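Local coordinates for adenosine kinase, putative (Trypanosoma brucei, PDB 3OTX), which probably phosphorylates adenosine and related nucleosides at the expense of ATP in purine salvage, as a magnesium-dependent PfkB-family (ribokinase-like) kinase, at residues L17-F28 with G123-G131; T87-G98 with V111-S122. The protein carries 1 engineered substitution. All coordinates share one frame; numbering follows the deposited sequence.

Interaction 1 of 2, residues L17-F28 with G123-G131; sequences LLDVSAHVSDEF and GACAVCITG. With AP5 (bis(adenosine)-5'-pentaphosphate), chain C.
Val24 and Phe28, in the loop and helix just after strand 17-23, meet Cys128 of the parallel strand 122-130 in an apolar cluster. Val24 CG2 lies 3.7 Å from Cys128 CB, while Val24 CG1 sits over the middle of the Phe28 ring. Cys128 SG comes obliquely to the same ring, 3.6 Å from Phe28 CE2, a sulfur-aromatic contact to which a small polarisable side chain is suited. Ile53 of helix 49-54 covers the face of the five-stranded sheet that bears Ala22 and Ala126, where short side chains admit the helix. On the other face Ile129 CB rides over the His23 ring in a CH-pi contact, and Ile129 CD1 meets Ser21 OG.

Seven backbone hydrogen bonds join the strands, from Leu18 N to Gly123 O through Val24 N to Ile129 O. At the outer end, one water bridges His23 ND1 and Gly131 N, and Ser25 N-caps the helix that holds Phe28 by accepting from Phe28 N.

The opposite end is the ligand site. Leu17 CD1 packs 3.6 Å from C4B of the AP5 adenine, and Cys125 SG, turned anti to its backbone N (chi1 -174°), borders the base and ribose. Asp19 takes both ribose hydroxyls: O2J donates to Asp19 OD1 and O3J to Asp19 OD2, each at 2.6 Å. Two short bonds to one carboxylate fix the ribose's rotation: Asp19, an adenosine-binding residue, reads its cis-diol.

Interaction 2 of 2, residues T87-G98 with V111-S122; sequences TYVGCIADDRYG and VMAVEHTTKAGS
Ile92 runs alongside His116, both directed to the same side of the sheet, in a beta-alpha-beta unit whose helix 96-108 links two parallel strands. Ile92 CG1 is held between its backbone N and carbonyl carbon (chi1 58°), which places it over a face of the imidazole, 4.2 Å from the ring centroid. The CG1-CD1 arm thus spans from the imidazole to Val114 CG2, a reach that suits isoleucine.

Tyr88 and Met112 also run alongside each other. The bent methionine chain brings SD obliquely to the phenol, 3.7 Å from Tyr88 CD2, a Met-aromatic contact, while Val114 CG1 approaches the edge of that ring. Cys91 SG, on the face of the sheet turned from Ile92, lies against Glu115 CB and Thr117 CG2; the carboxylate of Glu115 reaches past it to Ser147.

The strands pair from Tyr88 N to Val111 O and resume from Glu115 N to Gly90 O after an inverse gamma turn centred on Ala113. Thr117 forms an ST turn, its OG1 accepting from Lys119 N, and the chain swings back to bring Ser122 against the start of helix 96-108.

There Asp95, the N-cap, serves both segments. Ser122 N gives a bond to Asp95 OD2, and Ser122 OG accepts from Ala93 N while donating to Asp95 OD1, a compact double role suited to serine. Asp95 OD1 accepts twice, from Ser122 OG (2.7 Å, syn side, 24° out of plane) and, from the opposite face but nearly along the C-O axis, from Gly98 N (2.9 Å), the capping bond.

From the N terminus, strand 17-23 comes first and pairs with strand 122-130, so interaction 1 closes a loop with 94 residues between its segments. Inside that loop, interaction 2 closes a much shorter one of 12 residues, mostly helix 96-108; the contacts nest without crossing. Interaction 2 lies at the edge of the ten-stranded sheet, whereas interaction 1 lies within the five-stranded one. After strand 111-116 the loop 117-121 carries the chain to strand 122-130, so the second segment of interaction 1 starts where that of interaction 2 stops. Their centres are about 22 Å apart, yet they touch where Tyr97 CE1 packs 3.5 Å from Leu18 CD2, joining helix 96-108 to the smaller sheet.

Interaction 1 of 2, residues L17-F28 with G123-G131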
loop_
_atom_site.group_PDB
_atom_site.type_symbol
_atom_site.label_atom_id
_atom_site.label_comp_id
_atom_site.label_asym_id
_atom_site.label_seq_id
_atom_site.Cartn_x
_atom_site.Cartn_y
_atom_site.Cartn_z
ATOM N N LEU A 17 -8.210 -0.456 7.560
ATOM C CA LEU A 17 -7.936 -0.566 8.994
ATOM C C LEU A 17 -7.976 0.807 9.619
ATOM O O LEU A 17 -7.538 1.769 8.986
ATOM C CB LEU A 17 -6.528 -1.140 9.227
ATOM C CG LEU A 17 -6.136 -2.411 8.492
ATOM C CD1 LEU A 17 -4.648 -2.716 8.773
ATOM C CD2 LEU A 17 -7.032 -3.571 8.967
ATOM N N LEU A 18 -8.496 0.909 10.836
ATOM C CA LEU A 18 -8.346 2.128 11.606
ATOM C C LEU A 18 -7.005 2.113 12.342
ATOM O O LEU A 18 -6.710 1.169 13.108
ATOM C CB LEU A 18 -9.493 2.239 12.620
ATOM C CG LEU A 18 -9.502 3.665 13.215
ATOM C CD1 LEU A 18 -10.403 4.634 12.380
ATOM C CD2 LEU A 18 -9.767 3.738 14.699
ATOM N N ASP A 19 -6.206 3.162 12.157
ATOM C CA ASP A 19 -4.914 3.210 12.847
ATOM C C ASP A 19 -5.044 3.790 14.236
ATOM O O ASP A 19 -5.635 4.860 14.432
ATOM C CB ASP A 19 -3.929 4.066 12.068
ATOM C CG ASP A 19 -3.422 3.386 10.812
ATOM O OD1 ASP A 19 -3.621 2.158 10.646
ATOM O OD2 ASP A 19 -2.778 4.095 10.020
ATOM N N VAL A 20 -4.485 3.076 15.215
ATOM C CA VAL A 20 -4.526 3.464 16.620
ATOM C C VAL A 20 -3.064 3.749 16.959
ATOM O O VAL A 20 -2.267 2.827 17.105
ATOM C CB VAL A 20 -5.182 2.350 17.484
ATOM C CG1 VAL A 20 -5.295 2.754 18.974
ATOM C CG2 VAL A 20 -6.583 2.033 16.966
ATOM N N SER A 21 -2.730 5.038 17.039
ATOM C CA SER A 21 -1.359 5.511 17.040
ATOM C C SER A 21 -1.029 6.110 18.393
ATOM O O SER A 21 -1.832 6.865 18.961
ATOM C CB SER A 21 -1.213 6.603 15.969
ATOM O OG SER A 21 0.135 6.955 15.741
ATOM N N ALA A 22 0.130 5.744 18.927
ATOM C CA ALA A 22 0.642 6.354 20.154
ATOM C C ALA A 22 2.157 6.239 20.226
ATOM O O ALA A 22 2.767 5.353 19.605
ATOM C CB ALA A 22 -0.000 5.724 21.395
ATOM N N HIS A 23 2.763 7.159 20.964
ATOM C CA HIS A 23 4.161 7.038 21.325
ATOM C C HIS A 23 4.291 6.057 22.476
ATOM O O HIS A 23 3.612 6.186 23.497
ATOM C CB HIS A 23 4.742 8.405 21.703
ATOM C CG HIS A 23 4.880 9.317 20.533
ATOM N ND1 HIS A 23 6.038 9.403 19.794
ATOM C CD2 HIS A 23 3.979 10.120 19.917
ATOM C CE1 HIS A 23 5.859 10.251 18.798
ATOM N NE2 HIS A 23 4.618 10.699 18.847
ATOM N N VAL A 24 5.166 5.072 22.283
ATOM C CA VAL A 24 5.395 4.039 23.271
ATOM C C VAL A 24 6.871 4.008 23.652
ATOM O O VAL A 24 7.728 4.575 22.958
ATOM C CB VAL A 24 4.955 2.634 22.776
ATOM C CG1 VAL A 24 3.479 2.642 22.401
ATOM C CG2 VAL A 24 5.804 2.181 21.587
ATOM N N SER A 25 7.162 3.322 24.742
ATOM C CA SER A 25 8.533 3.153 25.170
ATOM C C SER A 25 9.139 1.961 24.453
ATOM O O SER A 25 8.436 1.173 23.821
ATOM C CB SER A 25 8.575 2.899 26.663
ATOM O OG SER A 25 7.886 1.702 26.947
ATOM N N ASP A 26 10.454 1.834 24.572
ATOM C CA ASP A 26 11.175 0.688 24.048
ATOM C C ASP A 26 10.766 -0.577 24.785
ATOM O O ASP A 26 10.679 -1.651 24.180
ATOM C CB ASP A 26 12.686 0.918 24.156
ATOM C CG ASP A 26 13.166 2.036 23.247
ATOM O OD1 ASP A 26 12.330 2.604 22.499
ATOM O OD2 ASP A 26 14.378 2.338 23.271
ATOM N N GLU A 27 10.489 -0.437 26.079
ATOM C CA GLU A 27 10.030 -1.561 26.899
ATOM C C GLU A 27 8.659 -2.084 26.462
ATOM O O GLU A 27 8.396 -3.273 26.620
ATOM C CB GLU A 27 9.981 -1.214 28.391
ATOM C CG GLU A 27 9.860 -2.469 29.272
ATOM C CD GLU A 27 9.015 -2.266 30.512
ATOM O OE1 GLU A 27 9.530 -1.682 31.490
ATOM O OE2 GLU A 27 7.844 -2.716 30.514
ATOM N N PHE A 28 7.795 -1.191 25.967
ATOM C CA PHE A 28 6.496 -1.580 25.400
ATOM C C PHE A 28 6.738 -2.561 24.249
ATOM O O PHE A 28 6.102 -3.617 24.178
ATOM C CB PHE A 28 5.727 -0.331 24.924
ATOM C CG PHE A 28 4.402 -0.630 24.250
ATOM C CD1 PHE A 28 3.210 -0.578 24.973
ATOM C CD2 PHE A 28 4.349 -0.932 22.898
ATOM C CE1 PHE A 28 1.989 -0.853 24.350
ATOM C CE2 PHE A 28 3.140 -1.204 22.274
ATOM C CZ PHE A 28 1.963 -1.153 23.001
ATOM N N GLY A 123 -11.286 -3.828 11.022
ATOM C CA GLY A 123 -9.891 -3.980 11.370
ATOM C C GLY A 123 -9.244 -2.735 11.944
ATOM O O GLY A 123 -9.723 -1.614 11.750
ATOM N N ALA A 124 -8.133 -2.949 12.653
ATOM C CA ALA A 124 -7.384 -1.848 13.236
ATOM C C ALA A 124 -5.901 -2.185 13.185
ATOM O O ALA A 124 -5.516 -3.371 13.136
ATOM C CB ALA A 124 -7.828 -1.597 14.713
ATOM N N CYS A 125 -5.065 -1.155 13.240
ATOM C CA CYS A 125 -3.623 -1.369 13.208
ATOM C C CYS A 125 -3.057 -0.561 14.348
ATOM O O CYS A 125 -3.271 0.655 14.415
ATOM C CB CYS A 125 -3.025 -0.915 11.871
ATOM S SG CYS A 125 -1.231 -1.353 11.784
ATOM N N ALA A 126 -2.347 -1.226 15.252
ATOM C CA ALA A 126 -1.626 -0.501 16.317
ATOM C C ALA A 126 -0.381 0.120 15.676
ATOM O O ALA A 126 0.409 -0.563 15.044
ATOM C CB ALA A 126 -1.258 -1.424 17.465
ATOM N N VAL A 127 -0.224 1.437 15.807
ATOM C CA VAL A 127 0.921 2.133 15.226
ATOM C C VAL A 127 1.741 2.625 16.412
ATOM O O VAL A 127 1.355 3.579 17.102
ATOM C CB VAL A 127 0.469 3.287 14.326
ATOM C CG1 VAL A 127 1.675 4.024 13.753
ATOM C CG2 VAL A 127 -0.388 2.751 13.160
ATOM N N CYS A 128 2.818 1.902 16.715
ATOM C CA CYS A 128 3.606 2.152 17.924
ATOM C C CYS A 128 4.835 2.979 17.532
ATOM O O CYS A 128 5.687 2.507 16.778
ATOM C CB CYS A 128 4.008 0.834 18.597
ATOM S SG CYS A 128 2.657 -0.334 18.782
ATOM N N ILE A 129 4.887 4.226 18.011
ATOM C CA ILE A 129 5.884 5.193 17.550
ATOM C C ILE A 129 6.968 5.276 18.626
ATOM O O ILE A 129 6.698 5.540 19.788
ATOM C CB ILE A 129 5.258 6.607 17.297
ATOM C CG1 ILE A 129 4.112 6.524 16.285
ATOM C CG2 ILE A 129 6.319 7.598 16.813
ATOM C CD1 ILE A 129 3.303 7.822 16.148
ATOM N N THR A 130 8.191 4.994 18.207
ATOM C CA THR A 130 9.352 5.115 19.085
ATOM C C THR A 130 10.316 5.988 18.313
ATOM O O THR A 130 11.028 5.521 17.412
ATOM C CB THR A 130 9.987 3.744 19.386
ATOM O OG1 THR A 130 10.300 3.085 18.154
ATOM C CG2 THR A 130 9.037 2.880 20.197
ATOM N N GLY A 131 10.274 7.278 18.635
ATOM C CA GLY A 131 11.144 8.264 18.018
ATOM C C GLY A 131 10.823 8.420 16.561
ATOM O O GLY A 131 9.725 8.837 16.198
HETATM P PA AP5 C . 10.773 5.184 1.883
HETATM O O1A AP5 C . 11.393 5.398 3.260
HETATM O O2A AP5 C . 11.651 4.406 0.924
HETATM O O3A AP5 C . 9.360 4.415 1.931
HETATM P PB AP5 C . 8.951 3.201 2.913
HETATM O O1B AP5 C . 10.140 2.513 3.508
HETATM O O2B AP5 C . 7.974 2.364 2.162
HETATM O O3B AP5 C . 8.208 4.050 4.037
HETATM P PG AP5 C . 7.820 3.752 5.552
HETATM O O1G AP5 C . 7.706 5.080 6.236
HETATM O O2G AP5 C . 8.823 2.912 6.312
HETATM O O3G AP5 C . 6.408 3.141 5.348
HETATM P PD AP5 C . 5.345 2.573 6.426
HETATM O O1D AP5 C . 5.819 2.657 7.865
HETATM O O2D AP5 C . 4.920 1.237 5.885
HETATM O O3D AP5 C . 4.175 3.671 6.289
HETATM P PE AP5 C . 2.972 3.647 5.213
HETATM O O1E AP5 C . 3.495 3.182 3.884
HETATM O O2E AP5 C . 2.240 4.986 5.261
HETATM O O5F AP5 C . 10.340 6.624 1.325
HETATM C C5F AP5 C . 9.572 6.743 0.128
HETATM C C4F AP5 C . 9.790 8.117 -0.457
HETATM O O4F AP5 C . 9.501 9.120 0.528
HETATM C C3F AP5 C . 11.233 8.424 -0.847
HETATM O O3F AP5 C . 11.476 7.979 -2.159
HETATM C C2F AP5 C . 11.336 9.909 -0.656
HETATM O O2F AP5 C . 10.796 10.572 -1.772
HETATM C C1F AP5 C . 10.399 10.161 0.529
HETATM N N9A AP5 C . 11.091 10.147 1.849
HETATM C C8A AP5 C . 10.996 9.160 2.835
HETATM N N7A AP5 C . 11.767 9.552 3.886
HETATM C C5A AP5 C . 12.324 10.751 3.596
HETATM C C6A AP5 C . 13.139 11.615 4.294
HETATM N N6A AP5 C . 13.473 11.395 5.569
HETATM N N1A AP5 C . 13.520 12.793 3.700
HETATM C C2A AP5 C . 13.088 13.150 2.432
HETATM N N3A AP5 C . 12.263 12.282 1.749
HETATM C C4A AP5 C . 11.872 11.127 2.322
HETATM O O5J AP5 C . 1.991 2.479 5.771
HETATM C C5J AP5 C . 1.388 2.618 7.046
HETATM C C4J AP5 C . 0.044 1.922 6.917
HETATM O O4J AP5 C . 0.215 0.496 6.847
HETATM C C3J AP5 C . -0.864 2.102 8.138
HETATM O O3J AP5 C . -1.877 3.045 7.788
HETATM C C2J AP5 C . -1.412 0.696 8.430
HETATM O O2J AP5 C . -2.821 0.663 8.631
HETATM C C1J AP5 C . -1.033 -0.056 7.177
HETATM N N9B AP5 C . -0.934 -1.510 7.370
HETATM C C8B AP5 C . -0.107 -2.134 8.264
HETATM N N7B AP5 C . -0.349 -3.467 8.161
HETATM C C5B AP5 C . -1.314 -3.675 7.211
HETATM C C6B AP5 C . -1.922 -4.830 6.705
HETATM N N6B AP5 C . -1.690 -6.066 7.178
HETATM N N1B AP5 C . -2.892 -4.633 5.761
HETATM C C2B AP5 C . -3.215 -3.410 5.220
HETATM N N3B AP5 C . -2.648 -2.269 5.750
HETATM C C4B AP5 C . -1.684 -2.427 6.707
HETATM O O HOH W 1 8.586 8.684 20.213
#

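Interaction 2 of 2, residues T87-G98 with V111-S122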
loop_
_atom_site.group_PDB
_atom_site.type_symbol
_atom_site.label_atom_id
_atom_site.label_comp_id
_atom_site.label_asym_id
_atom_site.label_seq_id
_atom_site.Cartn_x
_atom_site.Cartn_y
_atom_site.Cartn_z
ATOM N N THR A 87 -11.690 3.588 -7.245
ATOM C CA THR A 87 -12.628 2.739 -6.514
ATOM C C THR A 87 -11.795 1.852 -5.611
ATOM O O THR A 87 -10.775 1.337 -6.029
ATOM C CB THR A 87 -13.412 1.830 -7.476
ATOM O OG1 THR A 87 -14.205 2.650 -8.317
ATOM C CG2 THR A 87 -14.316 0.898 -6.708
ATOM N N TYR A 88 -12.205 1.738 -4.354
ATOM C CA TYR A 88 -11.498 0.933 -3.352
ATOM C C TYR A 88 -12.390 -0.226 -2.953
ATOM O O TYR A 88 -13.608 -0.046 -2.726
ATOM C CB TYR A 88 -11.208 1.794 -2.101
ATOM C CG TYR A 88 -10.570 1.046 -0.987
ATOM C CD1 TYR A 88 -9.186 0.998 -0.867
ATOM C CD2 TYR A 88 -11.344 0.418 -0.001
ATOM C CE1 TYR A 88 -8.556 0.278 0.200
ATOM C CE2 TYR A 88 -10.749 -0.282 1.048
ATOM C CZ TYR A 88 -9.361 -0.343 1.152
ATOM O OH TYR A 88 -8.773 -1.030 2.204
ATOM N N VAL A 89 -11.787 -1.401 -2.867
ATOM C CA VAL A 89 -12.477 -2.611 -2.408
ATOM C C VAL A 89 -11.780 -3.186 -1.171
ATOM O O VAL A 89 -10.553 -3.357 -1.153
ATOM C CB VAL A 89 -12.570 -3.669 -3.553
ATOM C CG1 VAL A 89 -13.095 -5.031 -3.080
ATOM C CG2 VAL A 89 -13.527 -3.153 -4.616
ATOM N N GLY A 90 -12.583 -3.501 -0.153
ATOM C CA GLY A 90 -12.146 -4.231 1.020
ATOM C C GLY A 90 -13.375 -4.556 1.849
ATOM O O GLY A 90 -14.499 -4.315 1.407
ATOM N N CYS A 91 -13.179 -5.113 3.058
ATOM C CA CYS A 91 -14.290 -5.573 3.847
ATOM C C CYS A 91 -14.207 -4.909 5.223
ATOM O O CYS A 91 -13.135 -4.874 5.839
ATOM C CB CYS A 91 -14.268 -7.105 3.939
ATOM S SG CYS A 91 -15.674 -7.818 4.834
ATOM N N ILE A 92 -15.346 -4.395 5.669
ATOM C CA ILE A 92 -15.476 -3.758 6.971
ATOM C C ILE A 92 -16.707 -4.311 7.663
ATOM O O ILE A 92 -17.459 -5.108 7.064
ATOM C CB ILE A 92 -15.676 -2.222 6.859
ATOM C CG1 ILE A 92 -16.924 -1.859 6.003
ATOM C CG2 ILE A 92 -14.435 -1.535 6.306
ATOM C CD1 ILE A 92 -17.289 -0.368 5.997
ATOM N N ALA A 93 -16.893 -3.913 8.912
ATOM C CA ALA A 93 -18.172 -4.084 9.599
ATOM C C ALA A 93 -18.904 -2.757 9.648
ATOM O O ALA A 93 -18.284 -1.700 9.511
ATOM C CB ALA A 93 -17.968 -4.668 11.035
ATOM N N ASP A 94 -20.219 -2.801 9.877
ATOM C CA ASP A 94 -21.018 -1.560 10.033
ATOM C C ASP A 94 -20.943 -1.099 11.488
ATOM O O ASP A 94 -21.956 -0.957 12.199
ATOM C CB ASP A 94 -22.466 -1.788 9.582
ATOM C CG ASP A 94 -23.248 -0.493 9.427
ATOM O OD1 ASP A 94 -22.647 0.547 9.081
ATOM O OD2 ASP A 94 -24.477 -0.515 9.661
ATOM N N ASP A 95 -19.713 -0.912 11.939
ATOM C CA ASP A 95 -19.422 -0.430 13.262
ATOM C C ASP A 95 -18.787 0.954 13.212
ATOM O O ASP A 95 -18.677 1.564 12.131
ATOM C CB ASP A 95 -18.576 -1.448 14.025
ATOM C CG ASP A 95 -17.245 -1.766 13.349
ATOM O OD1 ASP A 95 -16.846 -1.085 12.372
ATOM O OD2 ASP A 95 -16.596 -2.725 13.806
ATOM N N ARG A 96 -18.437 1.496 14.382
ATOM C CA ARG A 96 -17.923 2.861 14.426
ATOM C C ARG A 96 -16.695 3.016 13.540
ATOM O O ARG A 96 -16.639 3.944 12.712
ATOM C CB ARG A 96 -17.659 3.281 15.875
ATOM C CG ARG A 96 -16.970 4.630 16.027
ATOM C CD ARG A 96 -17.820 5.806 15.605
ATOM N NE ARG A 96 -17.025 7.028 15.512
ATOM C CZ ARG A 96 -17.506 8.204 15.126
ATOM N NH1 ARG A 96 -18.782 8.322 14.816
ATOM N NH2 ARG A 96 -16.706 9.262 15.056
ATOM N N TYR A 97 -15.731 2.093 13.650
ATOM C CA TYR A 97 -14.513 2.182 12.819
ATOM C C TYR A 97 -14.828 2.073 11.329
ATOM O O TYR A 97 -14.303 2.857 10.528
ATOM C CB TYR A 97 -13.499 1.075 13.174
ATOM C CG TYR A 97 -12.748 1.258 14.457
ATOM C CD1 TYR A 97 -13.094 2.262 15.355
ATOM C CD2 TYR A 97 -11.737 0.374 14.811
ATOM C CE1 TYR A 97 -12.419 2.392 16.604
ATOM C CE2 TYR A 97 -11.051 0.501 16.024
ATOM C CZ TYR A 97 -11.396 1.502 16.901
ATOM O OH TYR A 97 -10.709 1.621 18.073
ATOM N N GLY A 98 -15.695 1.121 10.965
ATOM C CA GLY A 98 -16.077 0.913 9.560
ATOM C C GLY A 98 -16.753 2.149 8.982
ATOM O O GLY A 98 -16.422 2.558 7.862
ATOM N N VAL A 111 -14.728 6.027 -4.456
ATOM C CA VAL A 111 -15.880 5.135 -4.475
ATOM C C VAL A 111 -15.512 3.923 -3.626
ATOM O O VAL A 111 -14.525 3.238 -3.879
ATOM C CB VAL A 111 -16.241 4.710 -5.910
ATOM C CG1 VAL A 111 -17.440 3.737 -5.868
ATOM C CG2 VAL A 111 -16.542 5.950 -6.740
ATOM N N MET A 112 -16.288 3.697 -2.572
ATOM C CA MET A 112 -15.976 2.646 -1.606
ATOM C C MET A 112 -16.853 1.421 -1.841
ATOM O O MET A 112 -17.951 1.313 -1.315
ATOM C CB MET A 112 -16.150 3.181 -0.167
ATOM C CG MET A 112 -15.061 4.158 0.223
ATOM S SD MET A 112 -13.441 3.383 0.387
ATOM C CE MET A 112 -13.461 2.764 2.092
ATOM N N ALA A 113 -16.377 0.543 -2.733
ATOM C CA ALA A 113 -17.112 -0.660 -3.081
ATOM C C ALA A 113 -16.798 -1.754 -2.061
ATOM O O ALA A 113 -16.274 -2.830 -2.390
ATOM C CB ALA A 113 -16.765 -1.091 -4.509
ATOM N N VAL A 114 -17.108 -1.456 -0.791
ATOM C CA VAL A 114 -16.734 -2.344 0.336
ATOM C C VAL A 114 -17.828 -3.326 0.687
ATOM O O VAL A 114 -19.030 -3.062 0.450
ATOM C CB VAL A 114 -16.329 -1.506 1.607
ATOM C CG1 VAL A 114 -15.028 -0.722 1.311
ATOM C CG2 VAL A 114 -17.474 -0.569 2.036
ATOM N N GLU A 115 -17.375 -4.472 1.170
ATOM C CA GLU A 115 -18.240 -5.489 1.723
ATOM C C GLU A 115 -18.509 -5.157 3.173
ATOM O O GLU A 115 -17.632 -4.612 3.813
ATOM C CB GLU A 115 -17.526 -6.844 1.636
ATOM C CG GLU A 115 -18.400 -8.027 2.068
ATOM C CD GLU A 115 -17.797 -9.367 1.746
ATOM O OE1 GLU A 115 -16.587 -9.427 1.452
ATOM O OE2 GLU A 115 -18.550 -10.389 1.837
ATOM N N HIS A 116 -19.684 -5.512 3.684
ATOM C CA HIS A 116 -19.927 -5.462 5.122
ATOM C C HIS A 116 -20.097 -6.862 5.622
ATOM O O HIS A 116 -20.767 -7.691 4.980
ATOM C CB HIS A 116 -21.188 -4.679 5.492
ATOM C CG HIS A 116 -21.120 -3.234 5.123
ATOM N ND1 HIS A 116 -20.910 -2.232 6.048
ATOM C CD2 HIS A 116 -21.193 -2.629 3.921
ATOM C CE1 HIS A 116 -20.883 -1.065 5.427
ATOM N NE2 HIS A 116 -21.056 -1.277 4.137
ATOM N N THR A 117 -19.472 -7.140 6.758
ATOM C CA THR A 117 -19.611 -8.443 7.409
ATOM C C THR A 117 -20.055 -8.248 8.860
ATOM O O THR A 117 -19.835 -7.175 9.458
ATOM C CB THR A 117 -18.281 -9.268 7.344
ATOM O OG1 THR A 117 -18.474 -10.561 7.945
ATOM C CG2 THR A 117 -17.143 -8.586 8.096
ATOM N N THR A 118 -20.685 -9.279 9.427
ATOM C CA THR A 118 -20.981 -9.277 10.845
ATOM C C THR A 118 -20.061 -10.258 11.595
ATOM O O THR A 118 -20.221 -10.494 12.805
ATOM C CB THR A 118 -22.468 -9.621 11.073
ATOM O OG1 THR A 118 -22.714 -10.955 10.612
ATOM C CG2 THR A 118 -23.386 -8.621 10.306
ATOM N N LYS A 119 -19.092 -10.821 10.883
ATOM C CA LYS A 119 -18.256 -11.890 11.446
ATOM C C LYS A 119 -17.123 -11.428 12.359
ATOM O O LYS A 119 -16.587 -12.221 13.151
ATOM C CB LYS A 119 -17.676 -12.744 10.325
ATOM C CG LYS A 119 -18.716 -13.527 9.531
ATOM C CD LYS A 119 -18.067 -14.192 8.332
ATOM C CE LYS A 119 -19.057 -15.087 7.598
ATOM N NZ LYS A 119 -18.634 -15.339 6.185
ATOM N N ALA A 120 -16.711 -10.174 12.190
ATOM C CA ALA A 120 -15.694 -9.563 13.015
ATOM C C ALA A 120 -15.881 -8.070 12.856
ATOM O O ALA A 120 -16.392 -7.606 11.826
ATOM C CB ALA A 120 -14.275 -9.957 12.542
ATOM N N GLY A 121 -15.417 -7.330 13.851
ATOM C CA GLY A 121 -15.451 -5.861 13.805
ATOM C C GLY A 121 -14.444 -5.367 12.779
ATOM O O GLY A 121 -13.565 -6.114 12.371
ATOM N N SER A 122 -14.583 -4.110 12.354
ATOM C CA SER A 122 -13.632 -3.539 11.409
ATOM C C SER A 122 -12.222 -3.616 11.953
ATOM O O SER A 122 -11.998 -3.504 13.176
ATOM C CB SER A 122 -14.027 -2.092 11.091
ATOM O OG SER A 122 -15.266 -2.097 10.442
HETATM O O HOH W 2 -21.550 -5.297 10.334
HETATM O O HOH W 3 -13.905 -2.402 14.781
#